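Side-chain contacts in 2-hydroxyisobutyryl-CoA mutase large subunit (Aquincola tertiaricarbonis, PDB 4R3U), which catalyses, together with its small cobalamin-binding partner subunit, the interconversion of 2-hydroxyisobutyryl-CoA and (S)-3-hydroxybutyryl-CoA by a B12-dependent rearrangement of the carbon skeleton: residues A102-G107 / F385-E390; A273-Y278 / K322-R327; P294-F299 / R318-I323. All coordinates share one frame; numbering follows the deposited sequence.

Contact 1: A102-G107 / F385-E390. With 5AD (5'-deoxyadenosine), chain G.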
loop_
_atom_site.group_PDB
_atom_site.type_symbol
_atom_site.label_atom_id
_atom_site.label_comp_id
_atom_site.label_asym_id
_atom_site.label_seq_id
_atom_site.Cartn_x
_atom_site.Cartn_y
_atom_site.Cartn_z
ATOM N N ALA A 102 -7.528 -20.099 6.866
ATOM C CA ALA A 102 -6.878 -21.364 6.530
ATOM C C ALA A 102 -7.994 -22.422 6.444
ATOM O O ALA A 102 -8.875 -22.468 7.315
ATOM C CB ALA A 102 -5.859 -21.748 7.605
ATOM N N GLY A 103 -7.960 -23.234 5.389
ATOM C CA GLY A 103 -8.946 -24.285 5.226
ATOM C C GLY A 103 -8.800 -25.041 3.934
ATOM O O GLY A 103 -8.905 -24.457 2.859
ATOM N N PHE A 104 -8.538 -26.347 4.038
ATOM C CA PHE A 104 -8.416 -27.316 2.943
ATOM C C PHE A 104 -8.172 -28.703 3.505
ATOM O O PHE A 104 -7.618 -28.846 4.600
ATOM C CB PHE A 104 -7.342 -26.943 1.904
ATOM C CG PHE A 104 -5.938 -26.779 2.433
ATOM C CD1 PHE A 104 -5.479 -25.535 2.854
ATOM C CD2 PHE A 104 -5.054 -27.853 2.459
ATOM C CE1 PHE A 104 -4.186 -25.387 3.351
ATOM C CE2 PHE A 104 -3.754 -27.697 2.923
ATOM C CZ PHE A 104 -3.330 -26.468 3.372
ATOM N N GLY A 105 -8.593 -29.698 2.743
ATOM C CA GLY A 105 -8.427 -31.106 3.055
ATOM C C GLY A 105 -9.062 -31.495 4.363
ATOM O O GLY A 105 -10.184 -31.073 4.670
ATOM N N THR A 106 -8.327 -32.297 5.141
ATOM C CA THR A 106 -8.744 -32.778 6.460
ATOM C C THR A 106 -8.169 -31.854 7.553
ATOM O O THR A 106 -7.369 -30.960 7.246
ATOM C CB THR A 106 -8.359 -34.270 6.641
ATOM O OG1 THR A 106 -6.946 -34.426 6.749
ATOM C CG2 THR A 106 -8.951 -35.200 5.564
ATOM N N GLY A 107 -8.582 -32.078 8.801
ATOM C CA GLY A 107 -8.129 -31.332 9.967
ATOM C C GLY A 107 -6.626 -31.171 10.023
ATOM O O GLY A 107 -6.128 -30.048 10.184
ATOM N N PHE A 385 -7.419 -16.754 -8.566
ATOM C CA PHE A 385 -7.071 -18.082 -9.069
ATOM C C PHE A 385 -7.573 -19.226 -8.189
ATOM O O PHE A 385 -8.285 -20.103 -8.676
ATOM C CB PHE A 385 -5.571 -18.223 -9.218
ATOM C CG PHE A 385 -4.916 -17.316 -10.215
ATOM C CD1 PHE A 385 -4.655 -15.986 -9.900
ATOM C CD2 PHE A 385 -4.425 -17.824 -11.417
ATOM C CE1 PHE A 385 -4.012 -15.155 -10.811
ATOM C CE2 PHE A 385 -3.775 -17.000 -12.327
ATOM C CZ PHE A 385 -3.566 -15.671 -12.011
ATOM N N ALA A 386 -7.142 -19.266 -6.914
ATOM C CA ALA A 386 -7.425 -20.393 -6.015
ATOM C C ALA A 386 -7.248 -20.016 -4.560
ATOM O O ALA A 386 -6.743 -18.926 -4.266
ATOM C CB ALA A 386 -6.468 -21.545 -6.337
ATOM N N ILE A 387 -7.603 -20.964 -3.634
ATOM C CA ILE A 387 -7.340 -20.782 -2.200
ATOM C C ILE A 387 -5.819 -20.565 -2.017
ATOM O O ILE A 387 -5.038 -21.054 -2.842
ATOM C CB ILE A 387 -7.993 -21.832 -1.266
ATOM C CG1 ILE A 387 -7.530 -23.278 -1.602
ATOM C CG2 ILE A 387 -9.523 -21.655 -1.259
ATOM C CD1 ILE A 387 -7.646 -24.208 -0.503
ATOM N N PRO A 388 -5.382 -19.721 -1.074
ATOM C CA PRO A 388 -3.960 -19.326 -1.057
ATOM C C PRO A 388 -2.852 -20.318 -0.770
ATOM O O PRO A 388 -3.025 -21.295 -0.039
ATOM C CB PRO A 388 -3.932 -18.156 -0.058
ATOM C CG PRO A 388 -5.072 -18.430 0.815
ATOM C CD PRO A 388 -6.140 -18.928 -0.095
ATOM N N THR A 389 -1.670 -19.975 -1.301
ATOM C CA THR A 389 -0.424 -20.667 -1.056
ATOM C C THR A 389 0.169 -20.076 0.219
ATOM O O THR A 389 -0.272 -19.035 0.721
ATOM C CB THR A 389 0.567 -20.487 -2.235
ATOM O OG1 THR A 389 0.872 -19.098 -2.414
ATOM C CG2 THR A 389 0.082 -21.119 -3.522
ATOM N N GLU A 390 1.184 -20.739 0.731
ATOM C CA GLU A 390 1.920 -20.285 1.893
ATOM C C GLU A 390 2.553 -18.924 1.617
ATOM O O GLU A 390 2.336 -18.013 2.400
ATOM C CB GLU A 390 2.974 -21.316 2.262
ATOM C CG GLU A 390 2.372 -22.559 2.878
ATOM C CD GLU A 390 3.388 -23.540 3.415
ATOM O OE1 GLU A 390 4.521 -23.562 2.884
ATOM O OE2 GLU A 390 3.051 -24.292 4.357
HETATM N N1 5AD G . -7.932 -20.567 2.618
HETATM C C2 5AD G . -7.690 -19.194 2.637
HETATM N N3 5AD G . -8.689 -18.314 2.149
HETATM C C4 5AD G . -9.880 -18.818 1.761
HETATM N N9 5AD G . -10.981 -18.247 1.267
HETATM C C8 5AD G . -11.904 -19.204 1.134
HETATM N N7 5AD G . -11.375 -20.373 1.451
HETATM C C5 5AD G . -10.123 -20.142 1.862
HETATM C C6 5AD G . -9.167 -20.980 2.292
HETATM N N6 5AD G . -9.491 -22.262 2.287
HETATM C "C1'" 5AD G . -11.373 -16.829 1.190
HETATM C "C2'" 5AD G . -10.635 -15.992 0.205
HETATM C "C3'" 5AD G . -11.705 -14.997 -0.212
HETATM C "C4'" 5AD G . -12.972 -15.382 0.554
HETATM C "C5'" 5AD G . -14.178 -15.314 -0.377
HETATM O "O4'" 5AD G . -12.757 -16.745 0.818
HETATM O "O2'" 5AD G . -9.595 -15.283 0.892
HETATM O "O3'" 5AD G . -11.270 -13.666 0.123
#
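Ile-387 and Phe-104 make the apolar link between two loops: CD1 of Ile-387 lies 3.7 Å from CB of Phe-104, its closest atom in that side chain. The same CD1 methyl is 3.6 Å from the carbonyl O of Gly-103. No hydrogen bond joins 102-107 to 385-390 directly, and the two segments bury just 92 Å² between them. Both loops also touch the 5'-deoxyadenosine, whose pocket includes Gly-103, Ile-387 and Pro-388. CG2 of Ile-387 sits 3.5 Å from C5 of the adenine, while CG of Pro-388 is 3.3 Å from its C2. With CG1 between the backbone N and the carbonyl carbon (chi1 59°), Ile-387 sends CD1 to the other loop and CG2 to the base. Cut back to an alanine, position 387 would lack both methyls, which would probably open a gap beside the adenine C5 and leave Phe-104 CB without its apolar partner. The polar term is a hydrogen bond from adenine N6 to Gly-103 O, modelled so short that its exact length is doubtful. Cobalamin lies close to Ile-387. The loops follow the neighbouring parallel strands 97-102 and 375-377 at their C-terminal ends, where TIM barrels carry their active sites, and lead into helices 107-119 and 390-405.

Contact 2: A273-Y278 / K322-R327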
loop_
_atom_site.group_PDB
_atom_site.type_symbol
_atom_site.label_atom_id
_atom_site.label_comp_id
_atom_site.label_asym_id
_atom_site.label_seq_id
_atom_site.Cartn_x
_atom_site.Cartn_y
_atom_site.Cartn_z
ATOM N N ALA A 273 -29.517 -3.766 10.246
ATOM C CA ALA A 273 -30.902 -4.288 10.175
ATOM C C ALA A 273 -30.972 -5.690 10.799
ATOM O O ALA A 273 -31.890 -5.982 11.567
ATOM C CB ALA A 273 -31.390 -4.308 8.730
ATOM N N ASN A 274 -29.962 -6.527 10.502
ATOM C CA ASN A 274 -29.795 -7.891 11.020
ATOM C C ASN A 274 -29.532 -7.884 12.525
ATOM O O ASN A 274 -30.142 -8.680 13.247
ATOM C CB ASN A 274 -28.685 -8.621 10.262
ATOM C CG ASN A 274 -29.113 -9.082 8.879
ATOM O OD1 ASN A 274 -30.307 -9.125 8.546
ATOM N ND2 ASN A 274 -28.157 -9.521 8.065
ATOM N N LEU A 275 -28.687 -6.943 13.007
ATOM C CA LEU A 275 -28.405 -6.780 14.433
ATOM C C LEU A 275 -29.709 -6.557 15.219
ATOM O O LEU A 275 -29.940 -7.243 16.218
ATOM C CB LEU A 275 -27.417 -5.615 14.696
ATOM C CG LEU A 275 -27.418 -5.049 16.134
ATOM C CD1 LEU A 275 -26.632 -5.932 17.093
ATOM C CD2 LEU A 275 -26.937 -3.639 16.156
ATOM N N ILE A 276 -30.543 -5.613 14.769
ATOM C CA ILE A 276 -31.807 -5.283 15.419
ATOM C C ILE A 276 -32.700 -6.530 15.597
ATOM O O ILE A 276 -33.180 -6.781 16.702
ATOM C CB ILE A 276 -32.502 -4.097 14.699
ATOM C CG1 ILE A 276 -31.749 -2.785 14.999
ATOM C CG2 ILE A 276 -34.035 -4.018 15.061
ATOM C CD1 ILE A 276 -31.854 -1.724 13.891
ATOM N N THR A 277 -32.837 -7.340 14.531
ATOM C CA THR A 277 -33.618 -8.580 14.518
ATOM C C THR A 277 -33.116 -9.537 15.602
ATOM O O THR A 277 -33.927 -10.062 16.370
ATOM C CB THR A 277 -33.579 -9.184 13.116
ATOM O OG1 THR A 277 -33.842 -8.150 12.178
ATOM C CG2 THR A 277 -34.567 -10.316 12.923
ATOM N N TYR A 278 -31.788 -9.724 15.684
ATOM C CA TYR A 278 -31.100 -10.598 16.637
ATOM C C TYR A 278 -31.292 -10.176 18.079
ATOM O O TYR A 278 -31.612 -11.024 18.913
ATOM C CB TYR A 278 -29.594 -10.722 16.284
ATOM C CG TYR A 278 -29.283 -11.546 15.039
ATOM C CD1 TYR A 278 -29.929 -12.763 14.799
ATOM C CD2 TYR A 278 -28.280 -11.155 14.152
ATOM C CE1 TYR A 278 -29.626 -13.537 13.681
ATOM C CE2 TYR A 278 -27.974 -11.916 13.020
ATOM C CZ TYR A 278 -28.632 -13.122 12.803
ATOM O OH TYR A 278 -28.346 -13.912 11.715
ATOM N N LYS A 322 -25.567 4.405 19.237
ATOM C CA LYS A 322 -26.851 5.091 19.331
ATOM C C LYS A 322 -28.030 4.131 19.415
ATOM O O LYS A 322 -28.927 4.361 20.217
ATOM C CB LYS A 322 -27.010 6.124 18.203
ATOM C CG LYS A 322 -26.112 7.334 18.397
ATOM C CD LYS A 322 -26.112 8.309 17.227
ATOM C CE LYS A 322 -25.386 9.577 17.629
ATOM N NZ LYS A 322 -25.529 10.657 16.618
ATOM N N ILE A 323 -28.000 3.040 18.617
ATOM C CA ILE A 323 -29.054 2.009 18.555
ATOM C C ILE A 323 -29.143 1.273 19.889
ATOM O O ILE A 323 -30.225 1.168 20.460
ATOM C CB ILE A 323 -28.818 1.036 17.358
ATOM C CG1 ILE A 323 -29.027 1.744 15.994
ATOM C CG2 ILE A 323 -29.685 -0.214 17.457
ATOM C CD1 ILE A 323 -28.362 0.943 14.754
ATOM N N MET A 324 -27.997 0.772 20.380
ATOM C CA MET A 324 -27.879 0.033 21.637
ATOM C C MET A 324 -28.320 0.854 22.853
ATOM O O MET A 324 -29.127 0.366 23.655
ATOM C CB MET A 324 -26.455 -0.543 21.793
ATOM C CG MET A 324 -26.073 -1.536 20.686
ATOM S SD MET A 324 -27.313 -2.821 20.267
ATOM C CE MET A 324 -27.057 -3.921 21.547
ATOM N N LYS A 325 -27.878 2.121 22.933
ATOM C CA LYS A 325 -28.260 3.030 24.005
ATOM C C LYS A 325 -29.700 3.487 23.885
ATOM O O LYS A 325 -30.472 3.287 24.824
ATOM C CB LYS A 325 -27.323 4.258 24.078
ATOM C CG LYS A 325 -27.535 5.093 25.349
ATOM C CD LYS A 325 -27.069 6.535 25.203
ATOM C CE LYS A 325 -26.670 7.090 26.533
ATOM N NZ LYS A 325 -25.751 8.248 26.385
ATOM N N GLU A 326 -30.052 4.144 22.756
ATOM C CA GLU A 326 -31.373 4.740 22.555
ATOM C C GLU A 326 -32.497 3.783 22.284
ATOM O O GLU A 326 -33.567 3.933 22.888
ATOM C CB GLU A 326 -31.348 5.888 21.534
ATOM C CG GLU A 326 -30.389 7.031 21.870
ATOM C CD GLU A 326 -30.557 7.851 23.143
ATOM O OE1 GLU A 326 -31.715 8.069 23.576
ATOM O OE2 GLU A 326 -29.529 8.349 23.660
ATOM N N ARG A 327 -32.276 2.796 21.396
ATOM C CA ARG A 327 -33.312 1.837 21.023
ATOM C C ARG A 327 -33.397 0.633 21.971
ATOM O O ARG A 327 -34.493 0.151 22.237
ATOM C CB ARG A 327 -33.117 1.395 19.560
ATOM C CG ARG A 327 -34.266 0.562 18.994
ATOM C CD ARG A 327 -33.795 -0.326 17.861
ATOM N NE ARG A 327 -34.904 -1.118 17.350
ATOM C CZ ARG A 327 -35.508 -0.875 16.194
ATOM N NH1 ARG A 327 -36.530 -1.613 15.809
ATOM N NH2 ARG A 327 -35.036 0.055 15.372
#
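Ile-276 meets Arg-327 at about a right angle, laying its CG2 methyl over one face of the guanidinium. That methyl stands 3.4 Å above the plane, displaced toward the rim, with 3.5 Å from Ile-276 CG2 to Arg-327 NH1. The other branch reaches a different nitrogen, Ile-276 CD1 being 3.9 Å from Arg-327 NH2. Arg-327 covers this distance because CG is anti to the backbone N (chi1 -171°) and the chain stays extended as far as NE. Its NH1 also has a long, weak ion pair with Glu-441. Helices 264-283 and 306-327 pack here as neighbouring helices of the TIM-barrel domain: the short segments cross at -39°, with axes 11.8 Å apart at closest approach. Side chains bridge that separation. Ile-276 also crosses Ile-323 at about a right angle, CG1 of the first lying 4.1 Å from CG2 of the second. Further along the interface, Leu-275 CD2 approaches Met-324 SD at 4.2 Å; the methionine bends at chi2 (-47°), which brings its sulfur toward the leucine. Leu-437 and Phe-434 of helix 420-442 close in on the isoleucines, Leu-437 touching both Ile-276 and Ile-323.

Contact 3: P294-F299 / R318-I323. With 3HC (3-hydroxybutanoyl-coenzyme A), chain E.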
loop_
_atom_site.group_PDB
_atom_site.type_symbol
_atom_site.label_atom_id
_atom_site.label_comp_id
_atom_site.label_asym_id
_atom_site.label_seq_id
_atom_site.Cartn_x
_atom_site.Cartn_y
_atom_site.Cartn_z
ATOM N N PRO A 294 -22.379 -6.807 25.086
ATOM C CA PRO A 294 -20.914 -6.603 25.130
ATOM C C PRO A 294 -20.100 -7.598 24.290
ATOM O O PRO A 294 -19.044 -7.233 23.772
ATOM C CB PRO A 294 -20.585 -6.755 26.619
ATOM C CG PRO A 294 -21.834 -6.438 27.325
ATOM C CD PRO A 294 -22.925 -6.952 26.452
ATOM N N ARG A 295 -20.624 -8.839 24.141
ATOM C CA ARG A 295 -20.020 -9.954 23.409
ATOM C C ARG A 295 -20.430 -10.105 21.934
ATOM O O ARG A 295 -19.856 -10.936 21.214
ATOM C CB ARG A 295 -20.181 -11.268 24.179
ATOM C CG ARG A 295 -19.110 -11.483 25.251
ATOM C CD ARG A 295 -17.779 -11.854 24.623
ATOM N NE ARG A 295 -16.681 -11.549 25.525
ATOM C CZ ARG A 295 -15.418 -11.397 25.156
ATOM N NH1 ARG A 295 -14.492 -11.120 26.055
ATOM N NH2 ARG A 295 -15.072 -11.533 23.886
ATOM N N LEU A 296 -21.384 -9.269 21.463
ATOM C CA LEU A 296 -21.761 -9.261 20.052
ATOM C C LEU A 296 -20.571 -8.678 19.298
ATOM O O LEU A 296 -19.811 -7.873 19.854
ATOM C CB LEU A 296 -23.006 -8.378 19.801
ATOM C CG LEU A 296 -24.351 -8.841 20.362
ATOM C CD1 LEU A 296 -25.379 -7.729 20.261
ATOM C CD2 LEU A 296 -24.847 -10.093 19.649
ATOM N N ALA A 297 -20.398 -9.083 18.046
ATOM C CA ALA A 297 -19.303 -8.626 17.188
ATOM C C ALA A 297 -19.772 -8.625 15.742
ATOM O O ALA A 297 -20.821 -9.208 15.412
ATOM C CB ALA A 297 -18.069 -9.514 17.368
ATOM N N PHE A 298 -19.010 -7.945 14.890
ATOM C CA PHE A 298 -19.310 -7.741 13.466
ATOM C C PHE A 298 -18.153 -8.129 12.554
ATOM O O PHE A 298 -17.031 -8.372 13.015
ATOM C CB PHE A 298 -19.688 -6.265 13.240
ATOM C CG PHE A 298 -20.926 -5.848 13.981
ATOM C CD1 PHE A 298 -20.866 -5.490 15.328
ATOM C CD2 PHE A 298 -22.162 -5.853 13.354
ATOM C CE1 PHE A 298 -22.026 -5.163 16.031
ATOM C CE2 PHE A 298 -23.322 -5.498 14.058
ATOM C CZ PHE A 298 -23.243 -5.167 15.389
ATOM N N PHE A 299 -18.441 -8.196 11.258
ATOM C CA PHE A 299 -17.454 -8.511 10.231
ATOM C C PHE A 299 -17.747 -7.656 9.004
ATOM O O PHE A 299 -18.815 -7.759 8.395
ATOM C CB PHE A 299 -17.450 -10.033 9.925
ATOM C CG PHE A 299 -16.692 -10.516 8.702
ATOM C CD1 PHE A 299 -15.476 -9.942 8.338
ATOM C CD2 PHE A 299 -17.156 -11.592 7.964
ATOM C CE1 PHE A 299 -14.770 -10.403 7.234
ATOM C CE2 PHE A 299 -16.434 -12.071 6.861
ATOM C CZ PHE A 299 -15.230 -11.490 6.518
ATOM N N ARG A 318 -20.693 4.571 15.446
ATOM C CA ARG A 318 -21.565 5.629 15.984
ATOM C C ARG A 318 -23.031 5.202 15.974
ATOM O O ARG A 318 -23.721 5.377 16.978
ATOM C CB ARG A 318 -21.364 6.960 15.228
ATOM C CG ARG A 318 -22.135 8.146 15.830
ATOM C CD ARG A 318 -21.419 9.445 15.586
ATOM N NE ARG A 318 -21.776 10.030 14.302
ATOM C CZ ARG A 318 -21.031 10.902 13.629
ATOM N NH1 ARG A 318 -21.474 11.418 12.495
ATOM N NH2 ARG A 318 -19.842 11.270 14.088
ATOM N N CYS A 319 -23.496 4.640 14.836
ATOM C CA CYS A 319 -24.857 4.137 14.618
ATOM C C CYS A 319 -25.179 3.021 15.607
ATOM O O CYS A 319 -26.223 3.054 16.265
ATOM C CB CYS A 319 -25.031 3.676 13.173
ATOM S SG CYS A 319 -25.007 5.016 11.957
ATOM N N TYR A 320 -24.237 2.077 15.753
ATOM C CA TYR A 320 -24.338 0.962 16.675
ATOM C C TYR A 320 -24.486 1.440 18.112
ATOM O O TYR A 320 -25.374 0.945 18.807
ATOM C CB TYR A 320 -23.117 0.039 16.548
ATOM C CG TYR A 320 -23.117 -1.090 17.559
ATOM C CD1 TYR A 320 -23.985 -2.172 17.426
ATOM C CD2 TYR A 320 -22.255 -1.073 18.654
ATOM C CE1 TYR A 320 -23.983 -3.222 18.346
ATOM C CE2 TYR A 320 -22.243 -2.112 19.578
ATOM C CZ TYR A 320 -23.113 -3.183 19.420
ATOM O OH TYR A 320 -23.110 -4.206 20.327
ATOM N N ALA A 321 -23.623 2.396 18.558
ATOM C CA ALA A 321 -23.692 2.957 19.913
ATOM C C ALA A 321 -25.076 3.551 20.185
ATOM O O ALA A 321 -25.703 3.198 21.199
ATOM C CB ALA A 321 -22.632 4.015 20.103
ATOM N N LYS A 322 -25.567 4.405 19.237
ATOM C CA LYS A 322 -26.851 5.091 19.331
ATOM C C LYS A 322 -28.030 4.131 19.415
ATOM O O LYS A 322 -28.927 4.361 20.217
ATOM C CB LYS A 322 -27.010 6.124 18.203
ATOM C CG LYS A 322 -26.112 7.334 18.397
ATOM C CD LYS A 322 -26.112 8.309 17.227
ATOM C CE LYS A 322 -25.386 9.577 17.629
ATOM N NZ LYS A 322 -25.529 10.657 16.618
ATOM N N ILE A 323 -28.000 3.040 18.617
ATOM C CA ILE A 323 -29.054 2.009 18.555
ATOM C C ILE A 323 -29.143 1.273 19.889
ATOM O O ILE A 323 -30.225 1.168 20.460
ATOM C CB ILE A 323 -28.818 1.036 17.358
ATOM C CG1 ILE A 323 -29.027 1.744 15.994
ATOM C CG2 ILE A 323 -29.685 -0.214 17.457
ATOM C CD1 ILE A 323 -28.362 0.943 14.754
HETATM N N1A 3HC E . -6.260 -2.514 25.569
HETATM C C2A 3HC E . -6.599 -3.542 26.580
HETATM N N3A 3HC E . -7.176 -4.749 25.973
HETATM C C4A 3HC E . -7.346 -4.859 24.634
HETATM C C5A 3HC E . -7.011 -3.863 23.785
HETATM C C6A 3HC E . -6.497 -2.707 24.259
HETATM N N6A 3HC E . -6.190 -1.759 23.374
HETATM N N7A 3HC E . -7.289 -4.286 22.549
HETATM C C8A 3HC E . -7.777 -5.521 22.629
HETATM N N9A 3HC E . -7.841 -5.862 23.912
HETATM C C1B 3HC E . -8.317 -7.139 24.526
HETATM C C2B 3HC E . -9.795 -7.380 24.297
HETATM O O2B 3HC E . -10.596 -6.755 25.305
HETATM C C3B 3HC E . -9.882 -8.896 24.358
HETATM O O3B 3HC E . -9.921 -9.356 25.731
HETATM P P3B 3HC E . -10.936 -10.498 26.256
HETATM O O7A 3HC E . -10.561 -11.676 25.449
HETATM O O8A 3HC E . -10.571 -10.589 27.691
HETATM O O9A 3HC E . -12.262 -9.902 25.973
HETATM C C4B 3HC E . -8.562 -9.351 23.745
HETATM O O4B 3HC E . -7.626 -8.242 23.896
HETATM C C5B 3HC E . -8.745 -9.755 22.271
HETATM O O5B 3HC E . -8.946 -8.579 21.456
HETATM P P1A 3HC E . -10.308 -8.286 20.611
HETATM O O1A 3HC E . -11.485 -8.970 21.213
HETATM O O2A 3HC E . -10.392 -6.836 20.367
HETATM O O3A 3HC E . -9.823 -8.983 19.205
HETATM P P2A 3HC E . -10.171 -10.476 18.668
HETATM O O4A 3HC E . -9.466 -10.667 17.392
HETATM O O5A 3HC E . -9.997 -11.491 19.736
HETATM O O6A 3HC E . -11.724 -10.332 18.408
HETATM C CBP 3HC E . -13.774 -10.011 17.157
HETATM C CCP 3HC E . -12.313 -9.551 17.354
HETATM C CDP 3HC E . -14.537 -9.600 18.423
HETATM C CEP 3HC E . -14.390 -9.257 15.972
HETATM C CAP 3HC E . -13.860 -11.562 16.961
HETATM O OAP 3HC E . -15.208 -12.080 16.901
HETATM C C9P 3HC E . -12.949 -12.177 15.860
HETATM O O9P 3HC E . -11.790 -12.515 16.106
HETATM N N8P 3HC E . -13.528 -12.404 14.670
HETATM C C7P 3HC E . -12.790 -13.045 13.576
HETATM C C6P 3HC E . -13.738 -13.414 12.444
HETATM C C5P 3HC E . -13.000 -13.993 11.233
HETATM O O5P 3HC E . -11.769 -14.041 11.164
HETATM N N4P 3HC E . -13.828 -14.433 10.279
HETATM C C3P 3HC E . -13.344 -15.002 9.029
HETATM C C2P 3HC E . -14.428 -14.830 8.001
HETATM S S1P 3HC E . -13.903 -15.419 6.362
HETATM C C1 3HC E . -15.447 -15.089 5.497
HETATM O O1 3HC E . -16.558 -15.319 5.971
HETATM C C2 3HC E . -15.332 -14.398 4.127
HETATM C C3 3HC E . -14.927 -15.370 3.016
HETATM O O3 3HC E . -13.692 -15.988 3.357
HETATM C C4 3HC E . -16.012 -16.430 2.775
#
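The beta-alpha-beta unit of strand 298-302, helix 306-327 and strand 340-344 is held here between its first strand and its helix, by a T-shaped aromatic pair. The edge of Phe-298 is turned to the face of Tyr-320 in an offset arrangement, with ring centroids 5.2 Å apart and planes at 77°. Two edge atoms do the touching: CE1 and CZ of Phe-298 are each 3.6 Å from Tyr-320 CE1. A first torsion of 176° swings the ring of Tyr-320 away from its own backbone N and across to the strand. Near the outer end of the ring, Leu-296 CD1 lies 4.2 Å from Tyr-320 OH, a loose contact of methyl and hydroxyl. Leu-275 of helix 264-283 packs against both Leu-296 and Tyr-320.

Segment 294-299 also borders the coenzyme A pocket, where 3-hydroxybutanoyl-CoA runs alongside it. Arg-295, an experimentally established binding residue, gives a hydrogen bond from NH1 to O9A of the ribose 3'-phosphate, 2.5 Å long with an N-H...O angle of 139°; the phosphate lies at the guanidinium edge, in its plane. Asn-248 takes a bond from NH2 of the same arginine and probably helps set its rotation. Ala-297 CB is 3.7 Å from CDP of the pantetheine, and Phe-299 CE2 is 3.4 Å from the thioester oxygen O1. Phe-298 thus belongs to the layer between strand and helix while Ala-297 and Phe-299 meet the ligand. This alternation, continuing along segment 294-299 into strand 298-302, is typical of TIM barrels, whose strand residues point by turns to the helices and to the interior, here in the substrate-binding barrel of an acyl-CoA mutase.

Contacts 2 and 3 are neighbours, their centres about 8 Å apart, and both use helix 306-327. Leu-275 joins them, with CD2 at 3.5 Å from Tyr-320 CD1. Contact 1 lies on the opposite side of the chain's centre, its nearest atoms about 12 Å from contact 3 and 22 Å from contact 2. All three are mainly buried, although contact 2 reaches the surface at Arg-327. Their chemistry follows position: between helices contact 2 buries 232 Å² of largely aliphatic surface and holds no ligand; contact 3 pairs an aromatic strand-helix layer with a segment that also binds coenzyme A; contact 1 buries least and joins two loops, both of which also touch the nucleoside.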